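Local atomic coordinates of antifreeze protein (Marinomonas primoryensis, PDB entry 3P4G), a protein that binds ice through ordered, clathrate-like waters anchored on a calcium-dependent, right-handed beta-helix, and so acts as a hyperactive antifreeze. Residues G165-G170 against V183-N188. Numbering follows the deposited sequence.
With MG (magnesium ion), chain T.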
loop_
_atom_site.group_PDB
_atom_site.type_symbol
_atom_site.label_atom_id
_atom_site.label_comp_id
_atom_site.label_asym_id
_atom_site.label_seq_id
_atom_site.Cartn_x
_atom_site.Cartn_y
_atom_site.Cartn_z
ATOM N N GLY A 165 6.142 6.741 -1.987
ATOM C CA GLY A 165 6.685 7.601 -3.040
ATOM C C GLY A 165 7.173 6.858 -4.274
ATOM O O GLY A 165 7.015 7.320 -5.393
ATOM N N HIS A 166 7.898 5.778 -4.032
ATOM C CA HIS A 166 8.509 5.032 -5.129
ATOM C C HIS A 166 7.857 3.654 -5.409
ATOM O O HIS A 166 6.649 3.584 -5.691
ATOM C CB HIS A 166 10.038 4.959 -4.934
ATOM C CG HIS A 166 10.708 6.301 -4.834
ATOM N ND1 HIS A 166 12.015 6.449 -4.409
ATOM C CD2 HIS A 166 10.261 7.551 -5.111
ATOM C CE1 HIS A 166 12.344 7.733 -4.439
ATOM N NE2 HIS A 166 11.298 8.426 -4.866
ATOM N N ASP A 167 8.613 2.539 -5.296
ATOM C CA ASP A 167 8.126 1.229 -5.797
ATOM C C ASP A 167 7.655 0.333 -4.655
ATOM O O ASP A 167 8.025 0.535 -3.475
ATOM C CB ASP A 167 9.283 0.440 -6.464
ATOM C CG ASP A 167 9.839 1.117 -7.690
ATOM O OD1 ASP A 167 9.151 1.922 -8.331
ATOM O OD2 ASP A 167 10.997 0.822 -8.030
ATOM N N VAL A 168 6.865 -0.660 -5.019
ATOM C CA VAL A 168 6.591 -1.770 -4.087
ATOM C C VAL A 168 7.320 -2.996 -4.638
ATOM O O VAL A 168 7.045 -3.461 -5.752
ATOM C CB VAL A 168 5.097 -2.080 -3.993
ATOM C CG1 VAL A 168 4.861 -3.321 -3.096
ATOM C CG2 VAL A 168 4.273 -0.891 -3.425
ATOM N N SER A 169 8.227 -3.540 -3.827
ATOM C CA SER A 169 8.908 -4.790 -4.187
ATOM C C SER A 169 8.550 -5.861 -3.172
ATOM O O SER A 169 8.699 -7.065 -3.456
ATOM C CB SER A 169 10.424 -4.588 -4.231
ATOM O OG SER A 169 10.849 -3.813 -5.373
ATOM N N GLY A 170 8.096 -5.464 -1.986
ATOM C CA GLY A 170 7.621 -6.411 -0.982
ATOM C C GLY A 170 6.118 -6.672 -1.068
ATOM O O GLY A 170 5.487 -6.475 -2.137
ATOM N N VAL A 183 0.646 4.327 -4.781
ATOM C CA VAL A 183 2.054 3.966 -5.097
ATOM C C VAL A 183 2.531 4.941 -6.132
ATOM O O VAL A 183 1.964 4.994 -7.237
ATOM C CB VAL A 183 2.133 2.517 -5.662
ATOM C CG1 VAL A 183 3.595 2.158 -5.990
ATOM C CG2 VAL A 183 1.530 1.464 -4.664
ATOM N N GLY A 184 3.604 5.694 -5.838
ATOM C CA GLY A 184 4.044 6.778 -6.723
ATOM C C GLY A 184 4.721 6.253 -7.966
ATOM O O GLY A 184 4.691 6.886 -9.015
ATOM N N ARG A 185 5.351 5.069 -7.847
ATOM C CA ARG A 185 5.967 4.456 -8.989
ATOM C C ARG A 185 5.406 3.069 -9.276
ATOM O O ARG A 185 4.199 2.963 -9.474
ATOM C CB ARG A 185 7.505 4.548 -8.924
ATOM C CG ARG A 185 7.937 6.006 -8.907
ATOM C CD ARG A 185 9.455 6.216 -8.838
ATOM N NE ARG A 185 9.676 7.659 -8.688
ATOM C CZ ARG A 185 10.855 8.240 -8.480
ATOM N NH1 ARG A 185 11.960 7.512 -8.416
ATOM N NH2 ARG A 185 10.915 9.566 -8.335
ATOM N N THR A 186 6.224 2.012 -9.229
ATOM C CA THR A 186 5.853 0.744 -9.839
ATOM C C THR A 186 5.731 -0.366 -8.825
ATOM O O THR A 186 6.485 -0.401 -7.837
ATOM C CB THR A 186 6.921 0.403 -10.936
ATOM O OG1 THR A 186 6.743 1.325 -12.041
ATOM C CG2 THR A 186 6.864 -1.058 -11.434
ATOM N N ILE A 187 4.739 -1.226 -9.037
ATOM C CA ILE A 187 4.650 -2.460 -8.277
ATOM C C ILE A 187 5.486 -3.435 -9.088
ATOM O O ILE A 187 5.076 -3.881 -10.166
ATOM C CB ILE A 187 3.235 -2.961 -8.073
ATOM C CG1 ILE A 187 2.437 -1.925 -7.290
ATOM C CG2 ILE A 187 3.262 -4.279 -7.238
ATOM C CD1 ILE A 187 0.945 -2.272 -7.053
ATOM N N ASN A 188 6.668 -3.722 -8.566
ATOM C CA ASN A 188 7.641 -4.600 -9.223
ATOM C C ASN A 188 7.173 -6.053 -9.333
ATOM O O ASN A 188 6.201 -6.440 -8.727
ATOM C CB ASN A 188 8.998 -4.488 -8.523
ATOM C CG ASN A 188 9.753 -3.215 -8.900
ATOM O OD1 ASN A 188 9.817 -2.828 -10.081
ATOM N ND2 ASN A 188 10.396 -2.599 -7.902
HETATM MG MG MG T . 11.644 1.030 -9.972
HETATM O O HOH W 1 10.536 2.592 -10.434
HETATM O O HOH W 2 12.677 -0.869 -9.100
HETATM O O HOH W 3 10.558 -0.670 -11.164
HETATM O O HOH W 4 13.009 0.950 -11.559
#
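In both His166 and Arg185, CG stands anti to the carbonyl carbon (chi1 -58° and -61°), and the two side chains, on successive coils, lie side by side, pointing the same way. The Arg185 chain is extended from CG to NE, and its guanidinium lies flat on the imidazole, centres 3.9 Å apart and planes only 16° off parallel. CD2 of His166 sits over the middle of the guanidinium, 3.5 Å from CZ of Arg185. An alanine in place of His166 would probably leave one face of the guanidinium without its stacking partner and the arginine freer to swing. The backbones are joined here too, Arg185 N donating to His166 O.

Asp167 binds the magnesium ion directly, through OD2 at 2.1 Å, while OD1 takes the N-H of Thr186 on its anti side (3.1 Å from OD1 to N) and a hydrogen bond from a metal-bound water. Asn188 works in the second shell: OD1 accepts from one magnesium water, and ND2 donates to another. ND2 also donates a hydrogen bond to Ser169 OG, 2.8 Å away and near the amide plane; its bond to Asp167 OD2 is weak.

Along the backbone, Val168 N donates to Thr186 O and Asn188 N to Val168 O, which ties the chains in register, a single parallel bridge between Val168 and Ile187. Val168 turns CG2 onto CG2 of Val183, 3.8 Å away in the buried interior. Neighbouring coils of the beta-helix are thus joined along the loops that follow strands 161-164 and 180-183. The ion's protein ligand in this contact is one carboxylate oxygen, and four waters also bind it, so the ion is held largely through water, and Asp167 would be expected to be negatively charged.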